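Local structure of SusD superfamily protein (Bacteroides fragilis NCTC 9343, 3NQP) at residues A[132-142]-A[158-169]. The protein probably binds glycans at the bacterial outer membrane as a member of the SusD family, helping to capture sugars for uptake. Sequence-based numbering, arbitrary orientation.
Sequences YRIYGGVPLRL and MARSTPKEVMTQ
Tyr132 and Met167 meet because each sends CG anti to its own backbone N (chi1 173° and -172°), and the selenomethionine chain then bends at chi2 and chi3 until its methyl end turns over the tyrosine ring. Met167 CE lies 3.5 Å from the centroid of the Tyr132 ring, 12° off the normal, which meets the criterion for a CH-pi contact over the face; SE stands farther above the same ring, a Met-aromatic pair. The backbone O of Pro163 lies at the ring edge, 3.4 Å from Tyr132 CE2; the face and the edge of the ring both meet the N-terminal part of helix 163-181.

Arg160 bends at chi3, bringing its guanidinium edge-on to one carbonyl: NE and NH2 both donate to Gly137 O, at 2.8 Å for Arg160 NE and 2.9 Å for Arg160 NH2. That oxygen lies close to the guanidinium plane, evidence of a side-on, two-nitrogen grip. Arg160 NH1 turns elsewhere, to Glu508 O and Thr510 OG1, linking this loop to the C-terminal region. Alongside, Ser161 N donates to Val138 O at 2.9 Å, from well above the carbonyl plane, and one water joins Leu140 N, Ala159 O and Ser161 OG.

Val166 CG2 packs against Val138 CG2, 3.9 Å away, while the Leu142 methyls meet the Gln169 amide. Glu165 N donates to Thr162 OG1, which Asp221 also holds, and Thr162 N to Glu165 OE1: a capping box. Helix 110-135 ends at Tyr135; from Gly136, with positive phi, its exit loop packs against the N-terminus of helix 163-181, N-capped by Thr162, joining successive helices of the alpha-helical, TPR-related SusD fold.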
loop_
_atom_site.group_PDB
_atom_site.type_symbol
_atom_site.label_atom_id
_atom_site.label_comp_id
_atom_site.label_asym_id
_atom_site.label_seq_id
_atom_site.Cartn_x
_atom_site.Cartn_y
_atom_site.Cartn_z
ATOM N N TYR A 132 7.812 -3.781 11.525
ATOM C CA TYR A 132 7.596 -2.854 12.676
ATOM C C TYR A 132 6.152 -2.388 12.787
ATOM O O TYR A 132 5.594 -2.331 13.870
ATOM C CB TYR A 132 8.534 -1.648 12.547
ATOM C CG TYR A 132 8.374 -0.511 13.502
ATOM C CD1 TYR A 132 7.415 0.457 13.294
ATOM C CD2 TYR A 132 9.189 -0.408 14.651
ATOM C CE1 TYR A 132 7.265 1.518 14.143
ATOM C CE2 TYR A 132 9.075 0.682 15.521
ATOM C CZ TYR A 132 8.110 1.652 15.256
ATOM O OH TYR A 132 7.953 2.748 16.074
ATOM N N ARG A 133 5.530 -2.036 11.661
ATOM C CA ARG A 133 4.146 -1.581 11.702
ATOM C C ARG A 133 3.136 -2.681 12.028
ATOM O O ARG A 133 2.077 -2.426 12.604
ATOM C CB ARG A 133 3.783 -0.901 10.388
ATOM C CG ARG A 133 4.569 0.400 10.198
ATOM C CD ARG A 133 4.106 1.153 8.950
ATOM N NE ARG A 133 4.484 0.445 7.754
ATOM C CZ ARG A 133 4.227 0.862 6.530
ATOM N NH1 ARG A 133 3.613 2.030 6.326
ATOM N NH2 ARG A 133 4.629 0.140 5.511
ATOM N N ILE A 134 3.456 -3.902 11.634
ATOM C CA ILE A 134 2.577 -5.038 11.876
ATOM C C ILE A 134 2.803 -5.611 13.273
ATOM O O ILE A 134 1.865 -5.846 13.968
ATOM C CB ILE A 134 2.806 -6.142 10.819
ATOM C CG1 ILE A 134 2.376 -5.651 9.444
ATOM C CG2 ILE A 134 2.106 -7.514 11.195
ATOM C CD1 ILE A 134 0.865 -5.497 9.279
ATOM N N TYR A 135 4.059 -5.811 13.661
ATOM C CA TYR A 135 4.389 -6.548 14.898
ATOM C C TYR A 135 5.032 -5.702 15.992
ATOM O O TYR A 135 5.065 -6.156 17.136
ATOM C CB TYR A 135 5.366 -7.689 14.580
ATOM C CG TYR A 135 4.791 -8.737 13.673
ATOM C CD1 TYR A 135 3.838 -9.618 14.129
ATOM C CD2 TYR A 135 5.183 -8.825 12.337
ATOM C CE1 TYR A 135 3.273 -10.560 13.287
ATOM C CE2 TYR A 135 4.634 -9.768 11.493
ATOM C CZ TYR A 135 3.689 -10.643 11.966
ATOM O OH TYR A 135 3.134 -11.590 11.135
ATOM N N GLY A 136 5.575 -4.525 15.652
ATOM C CA GLY A 136 6.375 -3.760 16.604
ATOM C C GLY A 136 7.780 -4.342 16.701
ATOM O O GLY A 136 8.565 -4.295 15.749
ATOM N N GLY A 137 8.093 -4.940 17.838
ATOM C CA GLY A 137 9.325 -5.670 17.965
ATOM C C GLY A 137 9.309 -7.015 17.242
ATOM O O GLY A 137 8.313 -7.731 17.279
ATOM N N VAL A 138 10.414 -7.312 16.562
ATOM C CA VAL A 138 10.631 -8.571 15.840
ATOM C C VAL A 138 12.110 -8.944 15.963
ATOM O O VAL A 138 12.941 -8.085 16.303
ATOM C CB VAL A 138 10.314 -8.455 14.325
ATOM C CG1 VAL A 138 8.796 -8.176 14.074
ATOM C CG2 VAL A 138 11.253 -7.434 13.650
ATOM N N PRO A 139 12.468 -10.208 15.677
ATOM C CA PRO A 139 13.890 -10.586 15.681
ATOM C C PRO A 139 14.683 -9.735 14.711
ATOM O O PRO A 139 14.199 -9.467 13.607
ATOM C CB PRO A 139 13.864 -12.031 15.185
ATOM C CG PRO A 139 12.512 -12.535 15.518
ATOM C CD PRO A 139 11.605 -11.356 15.348
ATOM N N LEU A 140 15.869 -9.268 15.100
ATOM C CA LEU A 140 16.698 -8.496 14.177
ATOM C C LEU A 140 17.768 -9.389 13.548
ATOM O O LEU A 140 18.891 -9.494 14.070
ATOM C CB LEU A 140 17.365 -7.292 14.865
ATOM C CG LEU A 140 16.592 -6.002 14.929
ATOM C CD1 LEU A 140 17.413 -4.945 15.727
ATOM C CD2 LEU A 140 16.191 -5.513 13.459
ATOM N N ARG A 141 17.407 -10.018 12.431
ATOM C CA ARG A 141 18.335 -10.826 11.637
ATOM C C ARG A 141 19.071 -9.947 10.651
ATOM O O ARG A 141 18.479 -9.435 9.685
ATOM C CB ARG A 141 17.590 -11.937 10.892
ATOM C CG ARG A 141 16.832 -12.850 11.833
ATOM C CD ARG A 141 16.645 -14.277 11.329
ATOM N NE ARG A 141 16.468 -15.221 12.444
ATOM C CZ ARG A 141 15.314 -15.466 13.067
ATOM N NH1 ARG A 141 14.183 -14.840 12.708
ATOM N NH2 ARG A 141 15.287 -16.345 14.066
ATOM N N LEU A 142 20.371 -9.779 10.899
ATOM C CA LEU A 142 21.228 -8.909 10.089
ATOM C C LEU A 142 22.484 -9.604 9.484
ATOM O O LEU A 142 23.131 -9.048 8.605
ATOM C CB LEU A 142 21.668 -7.690 10.929
ATOM C CG LEU A 142 20.535 -6.854 11.538
ATOM C CD1 LEU A 142 21.062 -5.756 12.502
ATOM C CD2 LEU A 142 19.678 -6.266 10.391
HETATM N N MSE A 158 15.834 -16.764 17.899
HETATM C CA MSE A 158 16.250 -15.425 18.278
HETATM C C MSE A 158 15.055 -14.685 18.914
HETATM O O MSE A 158 13.934 -14.787 18.425
HETATM C CB MSE A 158 16.722 -14.669 17.036
HETATM C CG MSE A 158 17.345 -13.334 17.333
HETATM SE SE MSE A 158 17.897 -12.513 15.666
HETATM C CE MSE A 158 18.526 -14.098 14.826
ATOM N N ALA A 159 15.319 -13.950 19.990
ATOM C CA ALA A 159 14.321 -13.146 20.665
ATOM C C ALA A 159 13.917 -11.945 19.776
ATOM O O ALA A 159 14.714 -11.457 18.970
ATOM C CB ALA A 159 14.888 -12.646 22.043
ATOM N N ARG A 160 12.685 -11.474 19.959
ATOM C CA ARG A 160 12.245 -10.237 19.352
ATOM C C ARG A 160 13.014 -9.068 19.949
ATOM O O ARG A 160 13.061 -8.928 21.141
ATOM C CB ARG A 160 10.754 -10.058 19.579
ATOM C CG ARG A 160 9.946 -11.194 18.996
ATOM C CD ARG A 160 8.470 -11.150 19.365
ATOM N NE ARG A 160 7.737 -10.032 18.791
ATOM C CZ ARG A 160 6.411 -10.003 18.662
ATOM N NH1 ARG A 160 5.656 -11.014 19.049
ATOM N NH2 ARG A 160 5.824 -8.944 18.147
ATOM N N SER A 161 13.593 -8.208 19.113
ATOM C CA SER A 161 14.156 -6.936 19.593
ATOM C C SER A 161 13.008 -5.962 19.838
ATOM O O SER A 161 11.909 -6.173 19.312
ATOM C CB SER A 161 15.100 -6.330 18.580
ATOM O OG SER A 161 16.294 -7.076 18.500
ATOM N N THR A 162 13.252 -4.902 20.619
ATOM C CA THR A 162 12.178 -3.940 20.907
ATOM C C THR A 162 11.837 -3.066 19.669
ATOM O O THR A 162 12.660 -2.945 18.732
ATOM C CB THR A 162 12.554 -3.000 22.034
ATOM O OG1 THR A 162 13.565 -2.115 21.566
ATOM C CG2 THR A 162 13.055 -3.791 23.363
ATOM N N PRO A 163 10.639 -2.448 19.649
ATOM C CA PRO A 163 10.353 -1.539 18.525
ATOM C C PRO A 163 11.444 -0.473 18.292
ATOM O O PRO A 163 11.873 -0.242 17.144
ATOM C CB PRO A 163 9.053 -0.861 18.932
ATOM C CG PRO A 163 8.357 -1.913 19.717
ATOM C CD PRO A 163 9.479 -2.594 20.531
ATOM N N LYS A 164 11.892 0.182 19.356
ATOM C CA LYS A 164 12.978 1.159 19.209
ATOM C C LYS A 164 14.221 0.569 18.553
ATOM O O LYS A 164 14.817 1.211 17.679
ATOM C CB LYS A 164 13.364 1.803 20.544
ATOM C CG LYS A 164 14.631 2.661 20.450
ATOM C CD LYS A 164 14.427 3.941 19.646
ATOM C CE LYS A 164 15.538 4.964 19.978
ATOM N NZ LYS A 164 15.511 6.205 19.165
ATOM N N GLU A 165 14.631 -0.633 18.978
ATOM C CA GLU A 165 15.812 -1.273 18.384
ATOM C C GLU A 165 15.588 -1.540 16.888
ATOM O O GLU A 165 16.503 -1.326 16.095
ATOM C CB GLU A 165 16.163 -2.576 19.079
ATOM C CG GLU A 165 16.695 -2.368 20.508
ATOM C CD GLU A 165 16.843 -3.665 21.278
ATOM O OE1 GLU A 165 15.981 -4.532 21.234
ATOM O OE2 GLU A 165 17.841 -3.801 21.970
ATOM N N VAL A 166 14.385 -2.020 16.529
ATOM C CA VAL A 166 14.033 -2.301 15.105
ATOM C C VAL A 166 14.079 -0.999 14.284
ATOM O O VAL A 166 14.631 -0.961 13.160
ATOM C CB VAL A 166 12.669 -2.994 14.979
ATOM C CG1 VAL A 166 12.233 -3.133 13.536
ATOM C CG2 VAL A 166 12.716 -4.397 15.677
HETATM N N MSE A 167 13.508 0.075 14.839
HETATM C CA MSE A 167 13.469 1.364 14.123
HETATM C C MSE A 167 14.859 1.985 14.024
HETATM O O MSE A 167 15.189 2.651 13.049
HETATM C CB MSE A 167 12.553 2.362 14.826
HETATM C CG MSE A 167 12.329 3.652 14.025
HETATM SE SE MSE A 167 11.808 3.462 12.165
HETATM C CE MSE A 167 9.996 2.860 12.354
ATOM N N THR A 168 15.674 1.793 15.040
ATOM C CA THR A 168 17.070 2.253 14.939
ATOM C C THR A 168 17.732 1.627 13.703
ATOM O O THR A 168 18.419 2.324 12.948
ATOM C CB THR A 168 17.828 1.984 16.241
ATOM O OG1 THR A 168 17.222 2.806 17.241
ATOM C CG2 THR A 168 19.313 2.312 16.127
ATOM N N GLN A 169 17.468 0.345 13.462
ATOM C CA GLN A 169 18.055 -0.366 12.368
ATOM C C GLN A 169 17.487 0.094 11.050
ATOM O O GLN A 169 18.225 0.249 10.064
ATOM C CB GLN A 169 17.790 -1.861 12.479
ATOM C CG GLN A 169 18.464 -2.675 11.350
ATOM C CD GLN A 169 19.974 -2.547 11.350
ATOM O OE1 GLN A 169 20.599 -2.502 12.404
ATOM N NE2 GLN A 169 20.570 -2.498 10.156
HETATM O O HOH W 1 16.471 -9.728 17.916
HETATM O O HOH W 2 13.170 -16.697 16.620
#